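VP5 (Halorubrum pleomorphic virus 2, PDB 6QGI) is a viral envelope protein that probably drives fusion of the viral membrane with that of its archaeal host cell. Local coordinates at residues V69-A81 against V94-L106. Numbering follows the deposited sequence.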
# COMPACT_ATOMS: atom_id res chain seq x y z
N VAL A 69 -1.42 -14.49 -2.92
CA VAL A 69 -0.99 -14.67 -4.31
C VAL A 69 -0.91 -16.18 -4.56
O VAL A 69 -1.44 -16.66 -5.56
CB VAL A 69 0.35 -13.94 -4.63
CG1 VAL A 69 0.83 -14.24 -6.04
CG2 VAL A 69 0.21 -12.43 -4.43
N LYS A 70 -0.32 -16.92 -3.58
CA LYS A 70 -0.19 -18.38 -3.58
C LYS A 70 -1.58 -19.04 -3.66
O LYS A 70 -1.76 -19.97 -4.45
CB LYS A 70 0.56 -18.83 -2.31
CG LYS A 70 0.92 -20.31 -2.31
CD LYS A 70 1.46 -20.77 -0.98
CE LYS A 70 0.45 -21.61 -0.23
NZ LYS A 70 1.03 -22.19 1.00
N HIS A 71 -2.56 -18.52 -2.90
CA HIS A 71 -3.95 -18.98 -2.85
C HIS A 71 -4.65 -18.73 -4.18
O HIS A 71 -5.35 -19.62 -4.68
CB HIS A 71 -4.70 -18.26 -1.70
CG HIS A 71 -6.13 -18.68 -1.53
ND1 HIS A 71 -6.47 -19.87 -0.91
CD2 HIS A 71 -7.27 -18.03 -1.88
CE1 HIS A 71 -7.80 -19.91 -0.91
NE2 HIS A 71 -8.32 -18.83 -1.49
N THR A 72 -4.46 -17.52 -4.76
CA THR A 72 -5.06 -17.11 -6.03
C THR A 72 -4.50 -17.97 -7.16
O THR A 72 -5.28 -18.48 -7.96
CB THR A 72 -4.85 -15.60 -6.24
OG1 THR A 72 -5.43 -14.92 -5.12
CG2 THR A 72 -5.49 -15.09 -7.52
N ALA A 73 -3.16 -18.17 -7.19
CA ALA A 73 -2.46 -19.00 -8.19
C ALA A 73 -3.05 -20.40 -8.22
O ALA A 73 -3.41 -20.88 -9.29
CB ALA A 73 -0.97 -19.06 -7.88
N TYR A 74 -3.24 -21.01 -7.03
CA TYR A 74 -3.81 -22.34 -6.87
C TYR A 74 -5.26 -22.43 -7.38
O TYR A 74 -5.58 -23.40 -8.04
CB TYR A 74 -3.76 -22.78 -5.41
CG TYR A 74 -2.56 -23.63 -5.03
CD1 TYR A 74 -2.34 -24.86 -5.64
CD2 TYR A 74 -1.70 -23.24 -4.01
CE1 TYR A 74 -1.26 -25.66 -5.28
CE2 TYR A 74 -0.62 -24.04 -3.63
CZ TYR A 74 -0.40 -25.25 -4.27
OH TYR A 74 0.66 -26.03 -3.91
N THR A 75 -6.11 -21.42 -7.09
CA THR A 75 -7.51 -21.38 -7.54
C THR A 75 -7.58 -21.51 -9.08
O THR A 75 -8.28 -22.39 -9.57
CB THR A 75 -8.22 -20.11 -7.02
OG1 THR A 75 -8.22 -20.12 -5.60
CG2 THR A 75 -9.65 -19.99 -7.51
N ASP A 76 -6.80 -20.69 -9.82
CA ASP A 76 -6.75 -20.68 -11.29
C ASP A 76 -6.13 -21.94 -11.86
O ASP A 76 -6.57 -22.42 -12.91
CB ASP A 76 -5.96 -19.46 -11.80
CG ASP A 76 -6.64 -18.11 -11.64
OD1 ASP A 76 -7.86 -18.08 -11.33
OD2 ASP A 76 -5.96 -17.08 -11.83
N ALA A 77 -5.08 -22.46 -11.20
CA ALA A 77 -4.36 -23.66 -11.60
C ALA A 77 -5.24 -24.90 -11.44
O ALA A 77 -5.30 -25.71 -12.37
CB ALA A 77 -3.10 -23.81 -10.77
N LYS A 78 -5.93 -25.03 -10.28
CA LYS A 78 -6.82 -26.16 -9.99
C LYS A 78 -8.03 -26.16 -10.93
O LYS A 78 -8.36 -27.22 -11.45
CB LYS A 78 -7.26 -26.17 -8.53
CG LYS A 78 -6.16 -26.65 -7.59
CD LYS A 78 -6.58 -26.66 -6.13
CE LYS A 78 -5.38 -26.92 -5.25
NZ LYS A 78 -5.76 -26.94 -3.83
N ILE A 79 -8.65 -24.97 -11.19
CA ILE A 79 -9.82 -24.84 -12.08
C ILE A 79 -9.45 -25.34 -13.49
O ILE A 79 -10.15 -26.21 -14.02
CB ILE A 79 -10.41 -23.40 -12.10
CG1 ILE A 79 -11.18 -23.14 -10.79
CG2 ILE A 79 -11.34 -23.16 -13.31
CD1 ILE A 79 -11.38 -21.71 -10.45
N ALA A 80 -8.32 -24.86 -14.05
CA ALA A 80 -7.82 -25.26 -15.37
C ALA A 80 -7.48 -26.75 -15.42
O ALA A 80 -7.72 -27.40 -16.44
CB ALA A 80 -6.59 -24.45 -15.74
N ALA A 81 -6.95 -27.30 -14.31
CA ALA A 81 -6.63 -28.72 -14.18
C ALA A 81 -7.91 -29.55 -14.15
O ALA A 81 -7.93 -30.63 -14.73
CB ALA A 81 -5.80 -28.97 -12.93
N VAL A 94 -3.21 -32.06 -18.20
CA VAL A 94 -3.89 -31.55 -17.01
C VAL A 94 -2.92 -30.65 -16.22
O VAL A 94 -3.27 -29.54 -15.84
CB VAL A 94 -4.46 -32.70 -16.12
CG1 VAL A 94 -4.98 -32.19 -14.78
CG2 VAL A 94 -5.56 -33.48 -16.86
N LEU A 95 -1.68 -31.14 -16.02
CA LEU A 95 -0.62 -30.41 -15.33
C LEU A 95 -0.15 -29.20 -16.14
O LEU A 95 0.04 -28.13 -15.55
CB LEU A 95 0.55 -31.35 -15.01
CG LEU A 95 1.77 -30.80 -14.26
CD1 LEU A 95 1.37 -29.98 -13.02
CD2 LEU A 95 2.64 -31.92 -13.80
N ASP A 96 0.01 -29.34 -17.48
CA ASP A 96 0.44 -28.25 -18.36
C ASP A 96 -0.54 -27.08 -18.31
O ASP A 96 -0.10 -25.93 -18.25
CB ASP A 96 0.62 -28.74 -19.81
CG ASP A 96 1.85 -29.60 -20.05
OD1 ASP A 96 2.92 -29.28 -19.47
OD2 ASP A 96 1.75 -30.58 -20.82
N ALA A 97 -1.86 -27.38 -18.30
CA ALA A 97 -2.94 -26.39 -18.23
C ALA A 97 -2.92 -25.68 -16.89
O ALA A 97 -3.15 -24.47 -16.83
CB ALA A 97 -4.28 -27.06 -18.44
N ALA A 98 -2.61 -26.43 -15.82
CA ALA A 98 -2.51 -25.90 -14.46
C ALA A 98 -1.30 -24.97 -14.33
O ALA A 98 -1.47 -23.85 -13.85
CB ALA A 98 -2.42 -27.04 -13.46
N THR A 99 -0.10 -25.42 -14.79
CA THR A 99 1.15 -24.65 -14.71
C THR A 99 1.10 -23.36 -15.53
O THR A 99 1.64 -22.34 -15.08
CB THR A 99 2.36 -25.50 -15.15
OG1 THR A 99 2.15 -25.99 -16.47
CG2 THR A 99 2.66 -26.64 -14.20
N THR A 100 0.45 -23.39 -16.71
CA THR A 100 0.29 -22.24 -17.61
C THR A 100 -0.49 -21.15 -16.88
O THR A 100 -0.13 -19.98 -17.01
CB THR A 100 -0.39 -22.67 -18.92
OG1 THR A 100 0.47 -23.61 -19.56
CG2 THR A 100 -0.64 -21.51 -19.87
N GLU A 101 -1.50 -21.53 -16.08
CA GLU A 101 -2.30 -20.59 -15.29
C GLU A 101 -1.46 -20.00 -14.15
O GLU A 101 -1.62 -18.82 -13.86
CB GLU A 101 -3.57 -21.25 -14.75
CG GLU A 101 -4.60 -21.53 -15.83
CD GLU A 101 -5.15 -20.32 -16.55
OE1 GLU A 101 -5.94 -19.56 -15.94
OE2 GLU A 101 -4.80 -20.13 -17.74
N VAL A 102 -0.56 -20.81 -13.55
CA VAL A 102 0.36 -20.38 -12.48
C VAL A 102 1.32 -19.34 -13.07
O VAL A 102 1.44 -18.25 -12.53
CB VAL A 102 1.15 -21.58 -11.85
CG1 VAL A 102 2.20 -21.12 -10.85
CG2 VAL A 102 0.21 -22.59 -11.21
N ASN A 103 1.94 -19.69 -14.20
CA ASN A 103 2.92 -18.88 -14.91
C ASN A 103 2.31 -17.60 -15.49
O ASN A 103 2.95 -16.56 -15.41
CB ASN A 103 3.61 -19.70 -15.99
CG ASN A 103 4.40 -20.87 -15.46
OD1 ASN A 103 4.89 -20.87 -14.33
ND2 ASN A 103 4.53 -21.91 -16.26
N SER A 104 1.08 -17.68 -16.03
CA SER A 104 0.37 -16.54 -16.62
C SER A 104 0.01 -15.50 -15.56
O SER A 104 0.22 -14.31 -15.77
CB SER A 104 -0.89 -17.01 -17.34
OG SER A 104 -1.45 -15.98 -18.13
N TYR A 105 -0.53 -15.97 -14.42
CA TYR A 105 -0.93 -15.12 -13.31
C TYR A 105 0.31 -14.54 -12.59
O TYR A 105 0.32 -13.34 -12.30
CB TYR A 105 -1.85 -15.89 -12.34
CG TYR A 105 -1.98 -15.25 -10.97
CD1 TYR A 105 -2.50 -13.96 -10.83
CD2 TYR A 105 -1.59 -15.93 -9.82
CE1 TYR A 105 -2.61 -13.37 -9.57
CE2 TYR A 105 -1.71 -15.34 -8.56
CZ TYR A 105 -2.21 -14.06 -8.44
OH TYR A 105 -2.33 -13.50 -7.20
N LEU A 106 1.34 -15.36 -12.32
CA LEU A 106 2.54 -14.90 -11.63
C LEU A 106 3.39 -13.98 -12.52
O LEU A 106 4.11 -13.15 -11.96
CB LEU A 106 3.38 -16.05 -11.03
CG LEU A 106 2.65 -16.79 -9.89
CD1 LEU A 106 3.32 -18.02 -9.50
CD2 LEU A 106 2.52 -15.94 -8.66
O HOH W 1 -8.64 -20.69 -14.45
O HOH W 2 -4.51 -17.26 -14.37
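A chi1 of 163° turns the ring of Tyr105 away from its own backbone N and across to helix 69-81, where it sits as a knob in the hole formed by Val69, Thr72, Ala73 and Asp76. The contact lies in an antiparallel alpha-hairpin in the N-terminal part of the envelope protein, with Ala81 and Val94 at the end nearer the turn: helices 66-86 and 91-133 follow each other in sequence, and the axes of segments 69-81 and 94-106 approach to 7.5 Å, with 152° between their directions. Val69 O lies in the ring plane at its edge, 3.3 Å from Tyr105 CE2, while Ala73 CB packs against CD2. The side chain of Thr72 meets the phenol end at about a right angle, its CB 3.4 Å from Tyr105 OH; that hydroxyl hydrogen-bonds Ala19 O, which fixes the far end of the ring. Beyond the tyrosine, small residues let the backbones close in, Ala77 CA and Ala98 CA being 4.1 Å apart, and Val102 CG2 fits against Ala77 CB at 3.6 Å. Along one border Glu101 lays CG on Ala80 CB at 3.5 Å. Its carboxylate stays apart from that of Asp76, whose OD2 forms a salt bridge with Arg271, probably easing the like charges. A water bridges the helices, donating to Asp76 O at 3.1 Å and to Glu101 OE1 at 3.3 Å.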